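Local coordinates for protein O-methyltransferase (Burkholderia thailandensis, PDB 3MCZ) that probably transfers a methyl group from S-adenosyl-L-methionine to a hydroxyl oxygen of an unspecified substrate, probably working as a dimer, at residues A[51-56]-A[93-98]; A[284-289]-A[339-344]; A[290-295]-A[318-323]. One frame throughout, in Å; residues are numbered along the deposited sequence.

Interaction 1. Residues A[51-56]-A[93-98]; sequences DLTQTG and FRNTAL
N95 and T53 carry the hydrogen bonds of this contact, through both backbone and side chain. The N95 CG lies beside its own backbone N and anti to the carbonyl carbon (chi1 -66°), which swings the amide back over T53. N95 CB lies 3.7 Å from T53 O. N95 CG comes closer to T53 O, at 3.2 Å. At the tip, N95 OD1 accepts the hydroxyl proton of T53 OG1 in a short bond of 2.6 Å, with the donor above the amide plane. T53 places OG1 there by taking the crowded position between its backbone N and carbonyl carbon (chi1 51°). The other tip atom, N95 ND2, faces Q54 and lies 3.7 Å from Q54 CG. Its hydrogen bonds go to F50 O and to E100 OE1, so both ends of the amide are used and its rotation is fixed. The backbone adds N95 N to T53 O at 2.9 Å, a fairly straight bond. The same carbonyl also meets R94 CA, in a CA-H...O contact. A second such contact runs from G56 CA to F93 O (3.4 Å), beside the backbone bonding of F93 with R57. Q54 NE2 also bonds E100, through OE2, so one carboxylate serves both segments.

The contact lies in the dimerisation domain, which belongs to the helix-turn-helix clan. It fastens the turn after helix 49-52 to strand 92-95 of the two-stranded hairpin. L86 of strand 86-89 touches both T53 and N95. F93 packs its ring edge-to-face with H78 of helix 70-82, and T96 caps helix 97-103.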
ATOM      1  N   ASP A  51      20.326  -8.687   5.477  1.00 16.46           N
ATOM      2  CA  ASP A  51      21.523  -8.988   6.234  1.00 17.28           C
ATOM      3  C   ASP A  51      22.250 -10.153   5.570  1.00 17.74           C
ATOM      4  O   ASP A  51      23.482 -10.182   5.560  1.00 17.72           O
ATOM      5  CB  ASP A  51      21.182  -9.328   7.692  1.00 17.96           C
ATOM      6  CG  ASP A  51      20.951  -8.087   8.548  1.00 19.69           C
ATOM      7  OD1 ASP A  51      20.545  -7.034   8.011  1.00 23.80           O
ATOM      8  OD2 ASP A  51      21.199  -8.158   9.770  1.00 25.60           O
ATOM      9  N   LEU A  52      21.501 -11.120   5.035  1.00 17.27           N
ATOM     10  CA  LEU A  52      22.115 -12.261   4.323  1.00 17.09           C
ATOM     11  C   LEU A  52      22.761 -11.826   3.012  1.00 16.93           C
ATOM     12  O   LEU A  52      23.855 -12.288   2.661  1.00 16.83           O
ATOM     13  CB  LEU A  52      21.093 -13.371   4.050  1.00 17.52           C
ATOM     14  CG  LEU A  52      21.670 -14.697   3.525  1.00 17.77           C
ATOM     15  CD1 LEU A  52      22.508 -15.433   4.592  1.00 15.30           C
ATOM     16  CD2 LEU A  52      20.551 -15.594   2.998  1.00 19.13           C
ATOM     17  N   THR A  53      22.096 -10.916   2.301  1.00 16.82           N
ATOM     18  CA  THR A  53      22.538 -10.471   0.990  1.00 16.93           C
ATOM     19  C   THR A  53      23.530  -9.292   1.044  1.00 17.80           C
ATOM     20  O   THR A  53      23.764  -8.644   0.035  1.00 16.90           O
ATOM     21  CB  THR A  53      21.299 -10.131   0.078  1.00 17.23           C
ATOM     22  OG1 THR A  53      20.408  -9.236   0.757  1.00 16.68           O
ATOM     23  CG2 THR A  53      20.523 -11.394  -0.265  1.00 16.33           C
ATOM     24  N   GLN A  54      24.136  -9.031   2.205  1.00 19.45           N
ATOM     25  CA  GLN A  54      25.281  -8.100   2.287  1.00 20.73           C
ATOM     26  C   GLN A  54      26.436  -8.605   1.427  1.00 21.18           C
ATOM     27  O   GLN A  54      27.255  -7.825   0.927  1.00 21.38           O
ATOM     28  CB  GLN A  54      25.752  -7.917   3.725  1.00 21.47           C
ATOM     29  CG  GLN A  54      24.882  -6.937   4.536  1.00 23.35           C
ATOM     30  CD  GLN A  54      25.448  -6.703   5.931  1.00 26.64           C
ATOM     31  OE1 GLN A  54      25.568  -7.645   6.728  1.00 29.12           O
ATOM     32  NE2 GLN A  54      25.815  -5.448   6.228  1.00 27.12           N
ATOM     33  N   THR A  55      26.492  -9.914   1.249  1.00 20.82           N
ATOM     34  CA  THR A  55      27.324 -10.473   0.202  1.00 21.33           C
ATOM     35  C   THR A  55      26.466 -11.304  -0.762  1.00 20.84           C
ATOM     36  O   THR A  55      25.336 -11.682  -0.439  1.00 21.42           O
ATOM     37  CB  THR A  55      28.509 -11.249   0.793  1.00 21.50           C
ATOM     38  OG1 THR A  55      29.365 -11.650  -0.272  1.00 24.32           O
ATOM     39  CG2 THR A  55      28.043 -12.461   1.605  1.00 21.43           C
ATOM     40  N   GLY A  56      26.982 -11.532  -1.956  1.00 19.69           N
ATOM     41  CA  GLY A  56      26.204 -12.177  -2.998  1.00 19.16           C
ATOM     42  C   GLY A  56      25.694 -13.560  -2.611  1.00 18.11           C
ATOM     43  O   GLY A  56      26.448 -14.391  -2.106  1.00 17.69           O
ATOM     44  N   PHE A  93      22.598 -12.609  -5.958  1.00 16.20           N
ATOM     45  CA  PHE A  93      21.934 -11.379  -5.581  1.00 15.25           C
ATOM     46  C   PHE A  93      22.639 -10.777  -4.391  1.00 15.29           C
ATOM     47  O   PHE A  93      22.916 -11.479  -3.410  1.00 14.29           O
ATOM     48  CB  PHE A  93      20.483 -11.667  -5.176  1.00 15.05           C
ATOM     49  CG  PHE A  93      19.610 -12.123  -6.311  1.00 13.24           C
ATOM     50  CD1 PHE A  93      19.550 -13.463  -6.652  1.00 13.94           C
ATOM     51  CD2 PHE A  93      18.832 -11.216  -7.034  1.00 12.46           C
ATOM     52  CE1 PHE A  93      18.741 -13.896  -7.704  1.00 13.99           C
ATOM     53  CE2 PHE A  93      18.006 -11.667  -8.072  1.00 11.78           C
ATOM     54  CZ  PHE A  93      17.984 -13.002  -8.402  1.00 13.33           C
ATOM     55  N   ARG A  94      22.884  -9.475  -4.488  1.00 15.51           N
ATOM     56  CA  ARG A  94      23.523  -8.720  -3.422  0.50 15.77           C
ATOM     57  C   ARG A  94      22.834  -7.366  -3.278  1.00 15.55           C
ATOM     58  O   ARG A  94      22.203  -6.865  -4.215  1.00 15.61           O
ATOM     59  CB  ARG A  94      25.028  -8.555  -3.688  0.50 15.82           C
ATOM     60  CG  ARG A  94      25.385  -7.590  -4.808  0.50 17.20           C
ATOM     61  CD  ARG A  94      26.906  -7.425  -4.950  0.50 20.54           C
ATOM     62  NE  ARG A  94      27.221  -6.419  -5.957  0.50 22.12           N
ATOM     63  CZ  ARG A  94      27.096  -6.625  -7.262  0.50 23.22           C
ATOM     64  NH1 ARG A  94      26.676  -7.803  -7.706  0.50 24.19           N
ATOM     65  NH2 ARG A  94      27.394  -5.661  -8.124  0.50 23.38           N
ATOM     66  N   ASN A  95      22.936  -6.792  -2.085  1.00 15.06           N
ATOM     67  CA  ASN A  95      22.326  -5.507  -1.778  1.00 14.26           C
ATOM     68  C   ASN A  95      22.819  -4.373  -2.636  1.00 14.66           C
ATOM     69  O   ASN A  95      24.013  -4.229  -2.876  1.00 14.83           O
ATOM     70  CB  ASN A  95      22.604  -5.111  -0.333  1.00 14.40           C
ATOM     71  CG  ASN A  95      21.943  -6.025   0.655  1.00 13.36           C
ATOM     72  OD1 ASN A  95      21.013  -6.742   0.309  1.00 14.16           O
ATOM     73  ND2 ASN A  95      22.402  -5.984   1.900  1.00 13.78           N
ATOM     74  N   THR A  96      21.890  -3.516  -3.024  1.00 14.38           N
ATOM     75  CA  THR A  96      22.241  -2.245  -3.633  1.00 15.34           C
ATOM     76  C   THR A  96      22.701  -1.260  -2.555  1.00 15.54           C
ATOM     77  O   THR A  96      22.573  -1.538  -1.359  1.00 14.87           O
ATOM     78  CB  THR A  96      21.058  -1.633  -4.338  1.00 15.16           C
ATOM     79  OG1 THR A  96      19.982  -1.500  -3.394  1.00 15.16           O
ATOM     80  CG2 THR A  96      20.646  -2.535  -5.501  1.00 15.72           C
ATOM     81  N   ALA A  97      23.226  -0.118  -3.000  1.00 15.42           N
ATOM     82  CA  ALA A  97      23.704   0.922  -2.093  1.00 16.01           C
ATOM     83  C   ALA A  97      22.602   1.357  -1.126  1.00 16.05           C
ATOM     84  O   ALA A  97      22.800   1.410   0.077  1.00 15.87           O
ATOM     85  CB  ALA A  97      24.266   2.117  -2.885  1.00 15.62           C
ATOM     86  N   LEU A  98      21.418   1.638  -1.659  1.00 16.26           N
ATOM     87  CA  LEU A  98      20.268   2.025  -0.827  1.00 15.61           C
ATOM     88  C   LEU A  98      19.968   0.974   0.257  1.00 15.05           C
ATOM     89  O   LEU A  98      19.823   1.283   1.437  1.00 14.52           O
ATOM     90  CB  LEU A  98      19.034   2.173  -1.731  1.00 15.42           C
ATOM     91  CG  LEU A  98      17.739   2.673  -1.093  1.00 17.91           C
ATOM     92  CD1 LEU A  98      17.895   4.133  -0.700  1.00 19.01           C
ATOM     93  CD2 LEU A  98      16.576   2.458  -2.051  1.00 17.95           C
TER

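Interaction 2. Residues A[284-289]-A[339-344]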
ATOM      1  N   LEU A 284       6.800  27.371  21.820  1.00 12.94           N
ATOM      2  CA  LEU A 284       7.077  26.811  20.505  1.00 13.61           C
ATOM      3  C   LEU A 284       6.086  25.704  20.239  1.00 14.26           C
ATOM      4  O   LEU A 284       5.916  24.816  21.069  1.00 13.39           O
ATOM      5  CB  LEU A 284       8.486  26.231  20.408  1.00 13.50           C
ATOM      6  CG  LEU A 284       9.645  27.157  20.767  1.00 16.10           C
ATOM      7  CD1 LEU A 284      10.996  26.453  20.551  1.00 13.82           C
ATOM      8  CD2 LEU A 284       9.593  28.508  20.015  1.00 15.56           C
ATOM      9  N   ILE A 285       5.422  25.774  19.091  1.00 14.34           N
ATOM     10  CA  ILE A 285       4.554  24.694  18.654  1.00 15.28           C
ATOM     11  C   ILE A 285       4.936  24.262  17.247  1.00 15.01           C
ATOM     12  O   ILE A 285       4.858  25.029  16.320  1.00 15.84           O
ATOM     13  CB  ILE A 285       3.079  25.087  18.654  1.00 15.01           C
ATOM     14  CG1 ILE A 285       2.629  25.608  20.042  1.00 16.29           C
ATOM     15  CG2 ILE A 285       2.215  23.868  18.168  1.00 15.73           C
ATOM     16  CD1 ILE A 285       1.201  26.201  20.088  1.00 13.95           C
ATOM     17  N   LEU A 286       5.356  23.015  17.119  1.00 15.67           N
ATOM     18  CA  LEU A 286       5.673  22.441  15.840  1.00 16.03           C
ATOM     19  C   LEU A 286       4.465  21.612  15.414  1.00 15.03           C
ATOM     20  O   LEU A 286       3.997  20.753  16.160  1.00 14.77           O
ATOM     21  CB  LEU A 286       6.880  21.546  15.996  1.00 16.36           C
ATOM     22  CG  LEU A 286       7.438  20.950  14.724  1.00 19.54           C
ATOM     23  CD1 LEU A 286       7.941  22.048  13.774  1.00 18.54           C
ATOM     24  CD2 LEU A 286       8.579  19.990  15.131  1.00 21.78           C
ATOM     25  N   THR A 287       3.968  21.867  14.219  1.00 15.36           N
ATOM     26  CA  THR A 287       2.760  21.232  13.765  1.00 15.48           C
ATOM     27  C   THR A 287       2.795  21.073  12.238  1.00 16.11           C
ATOM     28  O   THR A 287       3.334  21.934  11.511  1.00 14.70           O
ATOM     29  CB  THR A 287       1.532  22.016  14.260  1.00 15.95           C
ATOM     30  OG1 THR A 287       0.355  21.286  13.934  1.00 16.83           O
ATOM     31  CG2 THR A 287       1.435  23.439  13.619  1.00 15.25           C
HETATM   32  N   MSE A 288       2.252  19.970  11.730  1.00 15.59           N
HETATM   33  CA  MSE A 288       2.204  19.813  10.282  1.00 15.52           C
HETATM   34  C   MSE A 288       1.336  20.918   9.684  1.00 14.58           C
HETATM   35  O   MSE A 288       0.217  21.168  10.132  1.00 14.88           O
HETATM   36  CB  MSE A 288       1.632  18.467   9.841  1.00 16.00           C
HETATM   37  CG  MSE A 288       1.674  18.342   8.296  1.00 20.28           C
HETATM   38 SE   MSE A 288       1.381  16.509   7.743  0.95 25.26          SE
HETATM   39  CE  MSE A 288       2.985  15.956   8.688  1.00 28.22           C
ATOM     40  N   THR A 289       1.814  21.529   8.623  1.00 14.03           N
ATOM     41  CA  THR A 289       1.109  22.682   8.043  1.00 14.26           C
ATOM     42  C   THR A 289      -0.233  22.253   7.433  1.00 14.96           C
ATOM     43  O   THR A 289      -0.295  21.295   6.643  1.00 14.42           O
ATOM     44  CB  THR A 289       1.958  23.309   6.951  1.00 14.53           C
ATOM     45  OG1 THR A 289       3.221  23.673   7.504  1.00 14.39           O
ATOM     46  CG2 THR A 289       1.286  24.541   6.338  1.00 15.18           C
ATOM     47  N   GLY A 339      10.000  22.451   5.964  1.00 20.62           N
ATOM     48  CA  GLY A 339       9.433  21.530   4.994  1.00 20.37           C
ATOM     49  C   GLY A 339       7.895  21.544   5.087  1.00 19.78           C
ATOM     50  O   GLY A 339       7.272  22.580   4.951  1.00 20.11           O
ATOM     51  N   ARG A 340       7.305  20.396   5.375  1.00 19.41           N
ATOM     52  CA  ARG A 340       5.854  20.259   5.520  1.00 19.69           C
ATOM     53  C   ARG A 340       5.296  20.697   6.892  1.00 17.99           C
ATOM     54  O   ARG A 340       4.084  20.548   7.156  1.00 16.25           O
ATOM     55  CB  ARG A 340       5.465  18.793   5.266  1.00 21.41           C
ATOM     56  CG  ARG A 340       5.904  17.804   6.349  1.00 27.60           C
ATOM     57  CD  ARG A 340       5.369  16.368   6.081  1.00 34.14           C
ATOM     58  NE  ARG A 340       6.162  15.605   5.114  1.00 38.46           N
ATOM     59  CZ  ARG A 340       5.720  14.525   4.456  1.00 42.37           C
ATOM     60  NH1 ARG A 340       6.512  13.899   3.594  1.00 43.19           N
ATOM     61  NH2 ARG A 340       4.478  14.079   4.634  1.00 44.84           N
ATOM     62  N   TYR A 341       6.186  21.152   7.769  1.00 16.22           N
ATOM     63  CA  TYR A 341       5.844  21.597   9.109  1.00 16.06           C
ATOM     64  C   TYR A 341       5.904  23.117   9.239  1.00 14.23           C
ATOM     65  O   TYR A 341       6.637  23.809   8.513  1.00 14.82           O
ATOM     66  CB  TYR A 341       6.758  20.897  10.140  1.00 16.67           C
ATOM     67  CG  TYR A 341       6.336  19.507  10.501  1.00 19.93           C
ATOM     68  CD1 TYR A 341       6.652  18.407   9.702  1.00 28.56           C
ATOM     69  CD2 TYR A 341       5.602  19.283  11.644  1.00 26.77           C
ATOM     70  CE1 TYR A 341       6.225  17.100  10.064  1.00 31.13           C
ATOM     71  CE2 TYR A 341       5.180  18.023  12.002  1.00 29.76           C
ATOM     72  CZ  TYR A 341       5.474  16.941  11.211  1.00 30.43           C
ATOM     73  OH  TYR A 341       5.017  15.701  11.645  1.00 37.97           O
ATOM     74  N   THR A 342       5.105  23.639  10.167  1.00 13.81           N
ATOM     75  CA  THR A 342       5.197  25.008  10.613  1.00 13.54           C
ATOM     76  C   THR A 342       5.610  25.004  12.090  1.00 12.68           C
ATOM     77  O   THR A 342       5.011  24.308  12.920  1.00 13.30           O
ATOM     78  CB  THR A 342       3.840  25.754  10.443  1.00 13.78           C
ATOM     79  OG1 THR A 342       3.472  25.762   9.047  1.00 14.78           O
ATOM     80  CG2 THR A 342       3.886  27.228  10.970  1.00 15.67           C
ATOM     81  N   LEU A 343       6.590  25.831  12.398  1.00 12.78           N
ATOM     82  CA  LEU A 343       6.970  26.154  13.758  1.00 12.93           C
ATOM     83  C   LEU A 343       6.361  27.509  14.113  1.00 13.36           C
ATOM     84  O   LEU A 343       6.611  28.530  13.438  1.00 14.29           O
ATOM     85  CB  LEU A 343       8.493  26.164  13.909  1.00 13.26           C
ATOM     86  CG  LEU A 343       9.004  26.481  15.324  1.00 14.05           C
ATOM     87  CD1 LEU A 343       8.627  25.375  16.356  1.00 16.31           C
ATOM     88  CD2 LEU A 343      10.530  26.670  15.269  1.00 18.19           C
ATOM     89  N   LEU A 344       5.473  27.494  15.090  1.00 13.70           N
ATOM     90  CA  LEU A 344       4.866  28.710  15.611  1.00 13.73           C
ATOM     91  C   LEU A 344       5.611  29.083  16.869  1.00 14.18           C
ATOM     92  O   LEU A 344       5.937  28.207  17.692  1.00 14.02           O
ATOM     93  CB  LEU A 344       3.379  28.514  15.916  1.00 14.14           C
ATOM     94  CG  LEU A 344       2.476  28.181  14.724  1.00 15.43           C
ATOM     95  CD1 LEU A 344       1.042  27.768  15.292  1.00 15.14           C
ATOM     96  CD2 LEU A 344       2.384  29.354  13.767  1.00 15.17           C
TER
HETATM   97  O   HOH W   1       4.869  23.799   5.493  1.00 16.43           O
HETATM   98  O   HOH W   2       2.088  20.060   5.449  1.00 22.69           O
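Strands 284-288 and 341-344 run antiparallel, 4.6 Å apart at their closest, with an angle of 159° between their directions. I285 with L344 and T287 with T342 are hydrogen-bonded pairs. L286 with L343 and M288 with Y341 are the non-hydrogen-bonded pairs between and beyond them. Most of the bonds are nearly straight, as in L344 N to I285 O at 2.8 Å; T287 N to T342 O bends more. Past the last pair, T289 N still reaches R340 O at 2.9 Å.

T289 and T342 meet hydroxyl to hydroxyl, with OG1 to OG1 only 2.6 Å apart. Both keep OG1 beside the backbone N, and the two side chains cross at about a right angle. One water joins T289 OG1 to G339 O; another donates to T289 O and R340 O.

The Y341 ring lies against the backbone of T287 and M288, with Y341 CD2 3.4 Å from M288 N. M288 CB sits over one ring face, near the rim, while T287 N lies at the ring edge. The selenomethionine M288 bends at chi3 (-62°), which brings M288 CE to 3.6 Å from Y341 OH and close to R340 CD. The hydroxyl itself bonds D256. L286 crosses Y341 at about a right angle, with L286 CG 4.0 Å from Y341 CD2; L286 CD1 touches L343 CB.

The pair lies inside the mixed sheet of the Rossmann-like methyltransferase domain. Strand 251-255 flanks 281-288, and strand 332-338 flanks 341-347. Helix 319-328 covers the face carrying I285, T287, T342 and L344, with I322 resting on T287 and L344.

Interaction 3. Residues A[290-295]-A[318-323]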
HETATM    1  N   MSE A 290      -1.295  22.935   7.827  1.00 15.01           N
HETATM    2  CA  MSE A 290      -2.632  22.646   7.316  0.50 15.72           C
HETATM    3  C   MSE A 290      -3.394  23.952   7.201  1.00 15.70           C
HETATM    4  O   MSE A 290      -3.525  24.680   8.194  1.00 15.03           O
HETATM    5  CB  MSE A 290      -3.352  21.703   8.284  0.50 16.34           C
HETATM    6  CG  MSE A 290      -4.856  21.649   8.076  0.50 18.63           C
HETATM    7 SE   MSE A 290      -5.793  20.610   9.409  0.50 18.39          SE
HETATM    8  CE  MSE A 290      -5.810  19.032   8.177  0.50 11.73           C
ATOM      9  N   ASN A 291      -3.921  24.232   6.023  1.00 15.38           N
ATOM     10  CA  ASN A 291      -4.707  25.426   5.821  1.00 15.67           C
ATOM     11  C   ASN A 291      -6.103  25.276   6.446  1.00 15.90           C
ATOM     12  O   ASN A 291      -6.539  24.154   6.779  1.00 14.11           O
ATOM     13  CB  ASN A 291      -4.803  25.742   4.325  1.00 16.21           C
ATOM     14  CG  ASN A 291      -3.452  26.033   3.712  1.00 19.74           C
ATOM     15  OD1 ASN A 291      -2.489  26.259   4.422  1.00 22.92           O
ATOM     16  ND2 ASN A 291      -3.376  26.017   2.408  1.00 22.50           N
ATOM     17  N   ASP A 292      -6.818  26.396   6.576  1.00 15.34           N
ATOM     18  CA  ASP A 292      -8.221  26.372   7.089  1.00 15.79           C
ATOM     19  C   ASP A 292      -9.206  25.508   6.272  1.00 15.31           C
ATOM     20  O   ASP A 292     -10.192  25.028   6.798  1.00 15.81           O
ATOM     21  CB  ASP A 292      -8.755  27.804   7.227  1.00 17.01           C
ATOM     22  CG  ASP A 292      -8.251  28.488   8.503  1.00 19.99           C
ATOM     23  OD1 ASP A 292      -8.022  27.795   9.552  1.00 23.59           O
ATOM     24  OD2 ASP A 292      -8.112  29.721   8.467  1.00 24.59           O
ATOM     25  N   ASP A 293      -8.916  25.250   5.013  1.00 14.33           N
ATOM     26  CA  ASP A 293      -9.790  24.409   4.195  1.00 15.66           C
ATOM     27  C   ASP A 293      -9.703  22.908   4.527  1.00 15.93           C
ATOM     28  O   ASP A 293     -10.522  22.132   4.074  1.00 16.64           O
ATOM     29  CB  ASP A 293      -9.542  24.666   2.707  1.00 15.61           C
ATOM     30  CG  ASP A 293      -8.155  24.214   2.225  1.00 17.68           C
ATOM     31  OD1 ASP A 293      -7.380  23.546   2.959  1.00 18.61           O
ATOM     32  OD2 ASP A 293      -7.849  24.510   1.054  1.00 20.95           O
ATOM     33  N   ARG A 294      -8.722  22.524   5.338  1.00 14.90           N
ATOM     34  CA  ARG A 294      -8.518  21.121   5.780  1.00 15.66           C
ATOM     35  C   ARG A 294      -8.153  20.130   4.654  1.00 14.94           C
ATOM     36  O   ARG A 294      -8.093  18.926   4.877  1.00 13.86           O
ATOM     37  CB  ARG A 294      -9.734  20.647   6.584  1.00 16.04           C
ATOM     38  CG  ARG A 294      -9.738  21.302   7.935  1.00 18.21           C
ATOM     39  CD  ARG A 294     -10.972  20.938   8.655  1.00 20.78           C
ATOM     40  NE  ARG A 294     -10.923  21.315  10.064  1.00 24.17           N
ATOM     41  CZ  ARG A 294     -11.087  22.527  10.559  1.00 27.56           C
ATOM     42  NH1 ARG A 294     -11.264  23.649   9.792  1.00 26.41           N
ATOM     43  NH2 ARG A 294     -11.027  22.624  11.879  1.00 29.85           N
ATOM     44  N   VAL A 295      -7.877  20.644   3.459  1.00 14.50           N
ATOM     45  CA  VAL A 295      -7.510  19.785   2.333  1.00 14.98           C
ATOM     46  C   VAL A 295      -6.203  20.177   1.677  1.00 15.86           C
ATOM     47  O   VAL A 295      -5.747  19.462   0.785  1.00 16.84           O
ATOM     48  CB  VAL A 295      -8.600  19.690   1.262  1.00 15.48           C
ATOM     49  CG1 VAL A 295      -9.877  19.074   1.830  1.00 14.33           C
ATOM     50  CG2 VAL A 295      -8.927  21.062   0.653  1.00 13.57           C
ATOM     51  N   PRO A 318      -6.012  22.960  11.942  1.00 15.40           N
ATOM     52  CA  PRO A 318      -5.421  23.950  11.052  1.00 15.33           C
ATOM     53  C   PRO A 318      -4.429  24.874  11.733  1.00 15.61           C
ATOM     54  O   PRO A 318      -4.654  25.336  12.849  1.00 15.52           O
ATOM     55  CB  PRO A 318      -6.618  24.730  10.513  1.00 16.11           C
ATOM     56  CG  PRO A 318      -7.815  23.763  10.667  1.00 16.91           C
ATOM     57  CD  PRO A 318      -7.496  22.953  11.883  1.00 15.79           C
ATOM     58  N   THR A 319      -3.356  25.175  11.011  1.00 14.92           N
ATOM     59  CA  THR A 319      -2.284  25.995  11.533  1.00 14.76           C
ATOM     60  C   THR A 319      -2.717  27.409  11.871  1.00 14.83           C
ATOM     61  O   THR A 319      -2.321  27.908  12.907  1.00 13.93           O
ATOM     62  CB  THR A 319      -1.060  25.937  10.567  1.00 14.25           C
ATOM     63  OG1 THR A 319      -0.766  24.545  10.314  1.00 15.29           O
ATOM     64  CG2 THR A 319       0.147  26.632  11.192  1.00 14.52           C
ATOM     65  N   PRO A 320      -3.522  28.061  11.010  1.00 14.45           N
ATOM     66  CA  PRO A 320      -4.038  29.365  11.398  1.00 14.97           C
ATOM     67  C   PRO A 320      -4.924  29.329  12.640  1.00 15.30           C
ATOM     68  O   PRO A 320      -4.968  30.313  13.386  1.00 14.68           O
ATOM     69  CB  PRO A 320      -4.860  29.822  10.176  1.00 14.74           C
ATOM     70  CG  PRO A 320      -4.272  29.042   9.023  1.00 14.70           C
ATOM     71  CD  PRO A 320      -3.925  27.704   9.640  1.00 14.85           C
ATOM     72  N   TRP A 321      -5.619  28.217  12.866  1.00 15.30           N
ATOM     73  CA  TRP A 321      -6.464  28.090  14.060  1.00 15.49           C
ATOM     74  C   TRP A 321      -5.571  27.987  15.307  1.00 15.82           C
ATOM     75  O   TRP A 321      -5.815  28.667  16.311  1.00 14.67           O
ATOM     76  CB  TRP A 321      -7.389  26.874  13.962  1.00 16.19           C
ATOM     77  CG  TRP A 321      -8.224  26.691  15.166  1.00 15.72           C
ATOM     78  CD1 TRP A 321      -9.409  27.290  15.444  1.00 18.38           C
ATOM     79  CD2 TRP A 321      -7.924  25.849  16.266  1.00 15.82           C
ATOM     80  NE1 TRP A 321      -9.869  26.877  16.673  1.00 16.94           N
ATOM     81  CE2 TRP A 321      -8.950  26.010  17.209  1.00 18.54           C
ATOM     82  CE3 TRP A 321      -6.859  25.008  16.566  1.00 14.41           C
ATOM     83  CZ2 TRP A 321      -8.970  25.316  18.419  1.00 15.29           C
ATOM     84  CZ3 TRP A 321      -6.891  24.304  17.773  1.00 17.78           C
ATOM     85  CH2 TRP A 321      -7.948  24.459  18.670  1.00 17.20           C
ATOM     86  N   ILE A 322      -4.538  27.151  15.229  1.00 15.44           N
ATOM     87  CA  ILE A 322      -3.559  27.068  16.322  1.00 15.60           C
ATOM     88  C   ILE A 322      -2.953  28.457  16.614  1.00 14.94           C
ATOM     89  O   ILE A 322      -2.872  28.883  17.768  1.00 13.69           O
ATOM     90  CB  ILE A 322      -2.439  26.033  16.039  1.00 15.56           C
ATOM     91  CG1 ILE A 322      -3.048  24.631  15.893  1.00 14.97           C
ATOM     92  CG2 ILE A 322      -1.405  26.076  17.171  1.00 13.98           C
ATOM     93  CD1 ILE A 322      -2.087  23.489  15.311  1.00 10.91           C
ATOM     94  N   ALA A 323      -2.532  29.157  15.564  1.00 14.73           N
ATOM     95  CA  ALA A 323      -1.938  30.453  15.744  1.00 14.16           C
ATOM     96  C   ALA A 323      -2.889  31.421  16.426  1.00 14.07           C
ATOM     97  O   ALA A 323      -2.461  32.199  17.297  1.00 14.74           O
ATOM     98  CB  ALA A 323      -1.416  31.020  14.396  1.00 14.30           C
TER
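Two hydrogen bonds tie M290 to T319. T319 N donates to M290 O at 2.9 Å, in the plane of that carbonyl. M290 N donates in return to T319 OG1 at 3.0 Å. T319 keeps OG1 beside its own backbone N (chi1 -51°), where it can receive this proton.

P318 is the apolar centre. The SE atom of M290, a selenomethionine, touches P318 N at 3.5 Å and lies 3.8 Å from P318 CD. P318 points its CG at the face of the R294 guanidinium, 3.4 Å above its plane and over its centre. D292 OD1 lies 3.5 Å from P318 CB. The D292 and P320 side chains run alongside each other in opposing directions, with D292 OD2 3.7 Å from P320 CB.

A type I turn from N291 to R294, closed by R294 N to N291 O, brings D292 and R294 to the two prolines. R294 NH1 also makes a weak bond to D292 O. D293 OD1 accepts from V295 N in an Asx turn. T296 OG1 bonds N291 ND2 and D293 OD1. R294 and V295 also pack on H78 of the second subunit.

P318 stands at the N-cap position of helix 319-328, whose first turn includes I322 N to P318 O. The contact joins the loop after strand 281-288 to the start of that helix, within the Rossmann-like methyltransferase fold.

Overall arrangement
From the N terminus, interaction 1 comes first and closes a loop of 36 residues within the dimerisation domain. Interaction 2 then opens on strand 281-288 and closes on strand 341-347, spanning 49 residues. Interaction 3 is nested inside that loop, joining 290-295 to 318-323 across 22 residues. Interactions 2 and 3 touch where T319 and I322 of helix 319-328 pack on T287, T289 and L344, so the helix is tied to the sheet. Interaction 1 lies across the chain's centre, about 38 Å from interaction 2, centre to centre. Interaction 1 ties the turn after helix 49-52 to the hairpin of the dimerisation domain; interactions 2 and 3 tie strand, loop and helix of the methyltransferase domain.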